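Local coordinates for uronate dehydrogenase (Agrobacterium tumefaciens, PDB 3RFX), which probably catalyses the NAD-dependent oxidation of uronic acids, using a Rossmann-type dinucleotide-binding domain, at residues S75-F80 / V259-F264; Y117-E122 / P129-G134. The protein carries 1 engineered substitution. All blocks are in the same frame, centred on the assembly; numbering follows the deposited sequence.

Contact 1 of 2, residues S75-F80 / V259-F264; sequences SVEKPF and VDNPIF. With NAD (nicotinamide-adenine-dinucleotide), chain D.
E77 and P79 meet N261 and F264 as two irregular backbones that run in the same sense and close up as they go: the CA atoms of E77 and N261 are 7.5 Å apart, those of P79 and F264 only 4.9 Å. No direct hydrogen bond joins them. At the near end the F264 carbonyl receives a CA-H...O contact from P79, its O atom lying 3.4 Å from P79 CA, while water bridges the same O to the backbone N of F80. A second water, accepting from F264 N and donating to E77 OE2 and K78 O, threads the seam, so the two backbones are joined there through water. Here the chain leaves strand 67-70 of the parallel Rossmann sheet and, with P79 as N-cap, enters helix 80-100; at the front of this loop S75 OG stands 2.9 Å from O1A of the NAD diphosphate. With CG anti to the backbone N (chi1 -171°), the CB and CG methylenes of E77 lie against N261 and F264. F264 CD2 lies 3.7 Å from E77 CG, and the E77 carbonyl O sits near the plane of the F264 ring, at its edge. Next to the ring, N261 brings its amide up to the same chain, ND2 3.3 Å from E77 CB. The bend at chi2 (70°) sends the carboxylate away from the ring, where its two oxygens accept the backbone N-H groups of L135 and the engineered A136. Beyond the seam, F80 stacks on Y92 of the second subunit.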
loop_
_atom_site.group_PDB
_atom_site.type_symbol
_atom_site.label_atom_id
_atom_site.label_comp_id
_atom_site.label_asym_id
_atom_site.label_seq_id
_atom_site.Cartn_x
_atom_site.Cartn_y
_atom_site.Cartn_z
ATOM N N SER A 75 34.869 -1.878 0.444
ATOM C CA SER A 75 33.866 -1.082 -0.259
ATOM C C SER A 75 33.596 -1.587 -1.677
ATOM O O SER A 75 32.557 -1.282 -2.273
ATOM C CB SER A 75 34.344 0.370 -0.328
ATOM O OG SER A 75 35.675 0.432 -0.838
ATOM N N VAL A 76 34.545 -2.339 -2.220
ATOM C CA VAL A 76 34.410 -2.883 -3.567
ATOM C C VAL A 76 34.366 -4.397 -3.498
ATOM O O VAL A 76 34.638 -4.983 -2.446
ATOM C CB VAL A 76 35.577 -2.457 -4.465
ATOM C CG1 VAL A 76 35.646 -0.940 -4.550
ATOM C CG2 VAL A 76 36.887 -3.035 -3.942
ATOM N N GLU A 77 34.031 -5.040 -4.614
ATOM C CA GLU A 77 33.908 -6.489 -4.619
ATOM C C GLU A 77 35.282 -7.137 -4.481
ATOM O O GLU A 77 36.210 -6.808 -5.220
ATOM C CB GLU A 77 33.180 -6.982 -5.874
ATOM C CG GLU A 77 32.813 -8.461 -5.851
ATOM C CD GLU A 77 31.706 -8.806 -4.856
ATOM O OE1 GLU A 77 31.196 -7.877 -4.185
ATOM O OE2 GLU A 77 31.332 -10.002 -4.770
ATOM N N LYS A 78 35.402 -8.048 -3.517
ATOM C CA LYS A 78 36.659 -8.734 -3.237
ATOM C C LYS A 78 36.340 -10.164 -2.873
ATOM O O LYS A 78 35.167 -10.520 -2.751
ATOM C CB LYS A 78 37.402 -8.060 -2.078
ATOM C CG LYS A 78 37.911 -6.679 -2.400
ATOM C CD LYS A 78 39.137 -6.347 -1.568
ATOM C CE LYS A 78 39.766 -5.020 -1.987
ATOM N NZ LYS A 78 40.333 -5.078 -3.359
ATOM N N PRO A 79 37.377 -11.003 -2.726
ATOM C CA PRO A 79 37.154 -12.380 -2.289
ATOM C C PRO A 79 36.543 -12.427 -0.889
ATOM O O PRO A 79 36.727 -11.507 -0.085
ATOM C CB PRO A 79 38.568 -12.977 -2.272
ATOM C CG PRO A 79 39.314 -12.171 -3.296
ATOM C CD PRO A 79 38.776 -10.774 -3.141
ATOM N N PHE A 80 35.829 -13.510 -0.618
ATOM C CA PHE A 80 35.103 -13.687 0.632
ATOM C C PHE A 80 35.984 -13.513 1.864
ATOM O O PHE A 80 35.588 -12.854 2.821
ATOM C CB PHE A 80 34.437 -15.065 0.651
ATOM C CG PHE A 80 33.613 -15.324 1.883
ATOM C CD1 PHE A 80 32.435 -14.631 2.101
ATOM C CD2 PHE A 80 34.016 -16.264 2.816
ATOM C CE1 PHE A 80 31.671 -14.867 3.237
ATOM C CE2 PHE A 80 33.258 -16.507 3.951
ATOM C CZ PHE A 80 32.084 -15.806 4.157
ATOM N N VAL A 259 26.918 -5.728 -10.817
ATOM C CA VAL A 259 26.168 -6.934 -11.165
ATOM C C VAL A 259 26.977 -7.860 -12.092
ATOM O O VAL A 259 26.766 -9.080 -12.111
ATOM C CB VAL A 259 24.796 -6.634 -11.812
ATOM C CG1 VAL A 259 23.943 -5.754 -10.893
ATOM C CG2 VAL A 259 24.979 -5.982 -13.194
ATOM N N ASP A 260 27.898 -7.272 -12.853
ATOM C CA ASP A 260 28.727 -8.025 -13.799
ATOM C C ASP A 260 29.908 -8.743 -13.116
ATOM O O ASP A 260 30.555 -9.601 -13.735
ATOM C CB ASP A 260 29.280 -7.096 -14.888
ATOM C CG ASP A 260 28.199 -6.523 -15.790
ATOM O OD1 ASP A 260 27.150 -7.164 -15.967
ATOM O OD2 ASP A 260 28.415 -5.426 -16.341
ATOM N N ASN A 261 30.207 -8.387 -11.866
ATOM C CA ASN A 261 31.280 -9.073 -11.128
ATOM C C ASN A 261 30.949 -10.542 -10.909
ATOM O O ASN A 261 29.815 -10.885 -10.542
ATOM C CB ASN A 261 31.535 -8.429 -9.754
ATOM C CG ASN A 261 32.193 -7.073 -9.840
ATOM O OD1 ASN A 261 32.917 -6.772 -10.790
ATOM N ND2 ASN A 261 31.969 -6.242 -8.817
ATOM N N PRO A 262 31.941 -11.422 -11.116
ATOM C CA PRO A 262 31.826 -12.818 -10.694
ATOM C C PRO A 262 32.112 -12.893 -9.193
ATOM O O PRO A 262 32.295 -11.855 -8.565
ATOM C CB PRO A 262 32.951 -13.501 -11.477
ATOM C CG PRO A 262 34.018 -12.443 -11.554
ATOM C CD PRO A 262 33.276 -11.116 -11.670
ATOM N N ILE A 263 32.132 -14.092 -8.628
ATOM C CA ILE A 263 32.633 -14.268 -7.273
ATOM C C ILE A 263 34.153 -14.318 -7.389
ATOM O O ILE A 263 34.696 -15.267 -7.947
ATOM C CB ILE A 263 32.137 -15.586 -6.655
ATOM C CG1 ILE A 263 30.609 -15.620 -6.628
ATOM C CG2 ILE A 263 32.734 -15.793 -5.254
ATOM C CD1 ILE A 263 29.992 -14.429 -5.905
ATOM N N PHE A 264 34.837 -13.286 -6.908
ATOM C CA PHE A 264 36.297 -13.249 -7.012
ATOM C C PHE A 264 36.941 -14.211 -6.016
ATOM O O PHE A 264 36.423 -14.414 -4.920
ATOM C CB PHE A 264 36.833 -11.844 -6.756
ATOM C CG PHE A 264 36.432 -10.833 -7.792
ATOM C CD1 PHE A 264 36.568 -11.106 -9.145
ATOM C CD2 PHE A 264 35.959 -9.588 -7.407
ATOM C CE1 PHE A 264 36.216 -10.157 -10.096
ATOM C CE2 PHE A 264 35.604 -8.636 -8.347
ATOM C CZ PHE A 264 35.735 -8.921 -9.698
HETATM P PA NAD D . 38.174 2.759 0.787
HETATM O O1A NAD D . 38.248 1.152 0.169
HETATM O O2A NAD D . 38.720 4.015 -0.211
HETATM O O5B NAD D . 38.350 2.979 2.492
HETATM C C5B NAD D . 38.308 1.817 3.241
HETATM C C4B NAD D . 39.294 1.768 4.410
HETATM O O4B NAD D . 39.001 0.744 5.350
HETATM C C3B NAD D . 40.690 1.634 3.986
HETATM O O3B NAD D . 41.520 2.734 4.100
HETATM C C2B NAD D . 41.106 0.290 4.420
HETATM O O2B NAD D . 42.491 0.079 4.663
HETATM C C1B NAD D . 40.203 0.036 5.576
HETATM N N9A NAD D . 40.013 -1.345 5.925
HETATM C C8A NAD D . 39.720 -2.417 5.054
HETATM N N7A NAD D . 39.726 -3.569 5.808
HETATM C C5A NAD D . 40.054 -3.217 7.136
HETATM C C6A NAD D . 40.198 -3.988 8.303
HETATM N N6A NAD D . 40.031 -5.398 8.244
HETATM N N1A NAD D . 40.523 -3.360 9.493
HETATM C C2A NAD D . 40.707 -1.995 9.553
HETATM N N3A NAD D . 40.552 -1.201 8.368
HETATM C C4A NAD D . 40.233 -1.838 7.195
HETATM O O3 NAD D . 36.624 2.923 0.782
HETATM P PN NAD D . 35.842 4.293 0.563
HETATM O O1N NAD D . 36.590 5.456 1.190
HETATM O O2N NAD D . 35.633 4.573 -0.920
HETATM O O5D NAD D . 34.437 4.149 1.273
HETATM O O HOH W 1 30.141 -10.507 -7.199
HETATM O O HOH W 2 33.619 -11.696 -4.834
HETATM O O HOH W 3 35.559 -15.531 -2.569
#

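Contact 2 of 2, residues Y117-E122 / P129-G134; sequences YYPQTE and PARPDG
Y118 and R131 form the tight centre of this contact, where an arginine's aliphatic stem serves as a lid on an aromatic ring. R131 CD sits over the middle of one face, 3.7 Å from the Y118 ring centroid, a CH-pi contact. The chain bends at chi3 (69°), and the guanidinium stands farther out above the same face, its plane 72° from the ring's; with CZ 5.2 Å from the centroid, any cation-pi attraction is weak. Instead, one guanidinium face lies above Y117 O, and NH2 makes a salt bridge to D152 of the second subunit. At the far rim of its ring, the Y118 hydroxyl OH donates to P129 O at 2.6 Å, an acceptor lying in the plane of that ring. The backbone is pinned in the middle by Y117 N, which donates almost straight to R131 O (3.1 Å, 171°). The Y117 ring turns an edge to P132 O, 3.4 Å from CD2, and packs against D133, whose OD2 is hydrogen-bonded to H113. The other side is looser. Past P119 the chain swings off in a type I turn closed by E122 N bonding to P119 O; the partly exposed E122 comes back no nearer than 5.4 Å, OE1 to NH1 of R131, so any attraction there acts at a distance. Both segments belong to the long connection from strand 105-111 to helix 135-154, which with strand 158-163 makes a beta-alpha-beta crossover of the Rossmann fold, as in the extended short-chain dehydrogenases of the epimerase/dehydratase family.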
loop_
_atom_site.group_PDB
_atom_site.type_symbol
_atom_site.label_atom_id
_atom_site.label_comp_id
_atom_site.label_asym_id
_atom_site.label_seq_id
_atom_site.Cartn_x
_atom_site.Cartn_y
_atom_site.Cartn_z
ATOM N N TYR A 117 20.746 -4.994 -7.569
ATOM C CA TYR A 117 20.034 -5.663 -8.670
ATOM C C TYR A 117 18.690 -5.046 -9.070
ATOM O O TYR A 117 18.075 -5.494 -10.043
ATOM C CB TYR A 117 19.880 -7.179 -8.430
ATOM C CG TYR A 117 21.044 -7.987 -8.985
ATOM C CD1 TYR A 117 21.159 -8.226 -10.357
ATOM C CD2 TYR A 117 22.034 -8.485 -8.150
ATOM C CE1 TYR A 117 22.229 -8.956 -10.875
ATOM C CE2 TYR A 117 23.108 -9.229 -8.658
ATOM C CZ TYR A 117 23.198 -9.453 -10.020
ATOM O OH TYR A 117 24.263 -10.171 -10.531
ATOM N N TYR A 118 18.218 -4.031 -8.346
ATOM C CA TYR A 118 17.002 -3.332 -8.784
ATOM C C TYR A 118 17.291 -2.551 -10.060
ATOM O O TYR A 118 18.383 -2.009 -10.218
ATOM C CB TYR A 118 16.480 -2.368 -7.712
ATOM C CG TYR A 118 15.751 -3.053 -6.573
ATOM C CD1 TYR A 118 14.410 -3.404 -6.694
ATOM C CD2 TYR A 118 16.404 -3.337 -5.374
ATOM C CE1 TYR A 118 13.730 -4.030 -5.658
ATOM C CE2 TYR A 118 15.728 -3.959 -4.321
ATOM C CZ TYR A 118 14.397 -4.304 -4.475
ATOM O OH TYR A 118 13.721 -4.917 -3.443
ATOM N N PRO A 119 16.308 -2.481 -10.973
ATOM C CA PRO A 119 16.439 -1.681 -12.199
ATOM C C PRO A 119 16.484 -0.206 -11.837
ATOM O O PRO A 119 15.889 0.191 -10.834
ATOM C CB PRO A 119 15.137 -1.957 -12.963
ATOM C CG PRO A 119 14.449 -3.060 -12.238
ATOM C CD PRO A 119 14.984 -3.114 -10.844
ATOM N N GLN A 120 17.155 0.597 -12.648
ATOM C CA GLN A 120 17.255 2.030 -12.387
ATOM C C GLN A 120 15.920 2.744 -12.553
ATOM O O GLN A 120 15.759 3.873 -12.095
ATOM C CB GLN A 120 18.328 2.663 -13.285
ATOM C CG GLN A 120 19.709 2.102 -12.997
ATOM C CD GLN A 120 20.822 2.830 -13.722
ATOM O OE1 GLN A 120 20.588 3.777 -14.488
ATOM N NE2 GLN A 120 22.050 2.387 -13.484
ATOM N N THR A 121 14.959 2.078 -13.191
ATOM C CA THR A 121 13.651 2.675 -13.440
ATOM C C THR A 121 12.721 2.596 -12.227
ATOM O O THR A 121 11.631 3.167 -12.232
ATOM C CB THR A 121 12.961 1.994 -14.631
ATOM O OG1 THR A 121 12.959 0.578 -14.421
ATOM C CG2 THR A 121 13.723 2.294 -15.924
ATOM N N GLU A 122 13.144 1.878 -11.193
ATOM C CA GLU A 122 12.285 1.660 -10.031
ATOM C C GLU A 122 12.687 2.565 -8.859
ATOM O O GLU A 122 13.838 2.562 -8.439
ATOM C CB GLU A 122 12.339 0.189 -9.610
ATOM C CG GLU A 122 11.395 -0.141 -8.454
ATOM C CD GLU A 122 11.315 -1.634 -8.159
ATOM O OE1 GLU A 122 11.917 -2.437 -8.910
ATOM O OE2 GLU A 122 10.640 -1.998 -7.172
ATOM N N PRO A 129 12.949 -4.946 -0.049
ATOM C CA PRO A 129 13.781 -6.123 0.236
ATOM C C PRO A 129 15.172 -5.959 -0.381
ATOM O O PRO A 129 15.293 -5.371 -1.469
ATOM C CB PRO A 129 13.017 -7.264 -0.446
ATOM C CG PRO A 129 11.590 -6.779 -0.515
ATOM C CD PRO A 129 11.700 -5.290 -0.747
ATOM N N ALA A 130 16.206 -6.454 0.301
ATOM C CA ALA A 130 17.563 -6.368 -0.234
ATOM C C ALA A 130 17.708 -7.160 -1.538
ATOM O O ALA A 130 17.120 -8.228 -1.696
ATOM C CB ALA A 130 18.578 -6.868 0.790
ATOM N N ARG A 131 18.495 -6.623 -2.467
ATOM C CA ARG A 131 18.894 -7.369 -3.662
ATOM C C ARG A 131 20.369 -7.093 -3.905
ATOM O O ARG A 131 20.727 -6.352 -4.811
ATOM C CB ARG A 131 18.038 -6.972 -4.881
ATOM C CG ARG A 131 16.580 -7.489 -4.772
ATOM C CD ARG A 131 15.782 -7.266 -6.051
ATOM N NE ARG A 131 16.233 -8.090 -7.176
ATOM C CZ ARG A 131 15.795 -7.930 -8.426
ATOM N NH1 ARG A 131 14.905 -6.980 -8.702
ATOM N NH2 ARG A 131 16.247 -8.708 -9.400
ATOM N N PRO A 132 21.231 -7.675 -3.057
ATOM C CA PRO A 132 22.667 -7.382 -3.072
ATOM C C PRO A 132 23.305 -7.866 -4.373
ATOM O O PRO A 132 22.916 -8.912 -4.904
ATOM C CB PRO A 132 23.224 -8.193 -1.891
ATOM C CG PRO A 132 22.049 -8.769 -1.169
ATOM C CD PRO A 132 20.862 -8.722 -2.083
ATOM N N ASP A 133 24.272 -7.109 -4.879
ATOM C CA ASP A 133 24.833 -7.410 -6.199
ATOM C C ASP A 133 26.169 -8.147 -6.159
ATOM O O ASP A 133 26.800 -8.345 -7.193
ATOM C CB ASP A 133 24.927 -6.146 -7.058
ATOM C CG ASP A 133 25.750 -5.054 -6.415
ATOM O OD1 ASP A 133 26.650 -5.363 -5.606
ATOM O OD2 ASP A 133 25.506 -3.870 -6.731
ATOM N N GLY A 134 26.582 -8.563 -4.965
ATOM C CA GLY A 134 27.779 -9.374 -4.793
ATOM C C GLY A 134 28.047 -9.590 -3.310
ATOM O O GLY A 134 27.205 -9.248 -2.477
#

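How the contacts relate
From the N terminus the chain first passes 75-80, on the way from strand 67-70 to helix 80-100, and this loop stays open until 259-264 arrives near the C terminus. Contact 1 therefore closes a long excursion of 178 residues. Contact 2 is nested inside it as a short local closure, 117-122 on 129-134, within a single strand-to-helix connection. The two touch directly: Y117 OH lies 3.2 Å from V259 O, a probable hydrogen bond, and G134, the N-cap of helix 135-154, packs against E77. Together they tie the tail to two neighbouring connections of the sheet, and K153 of the second subunit reaches both.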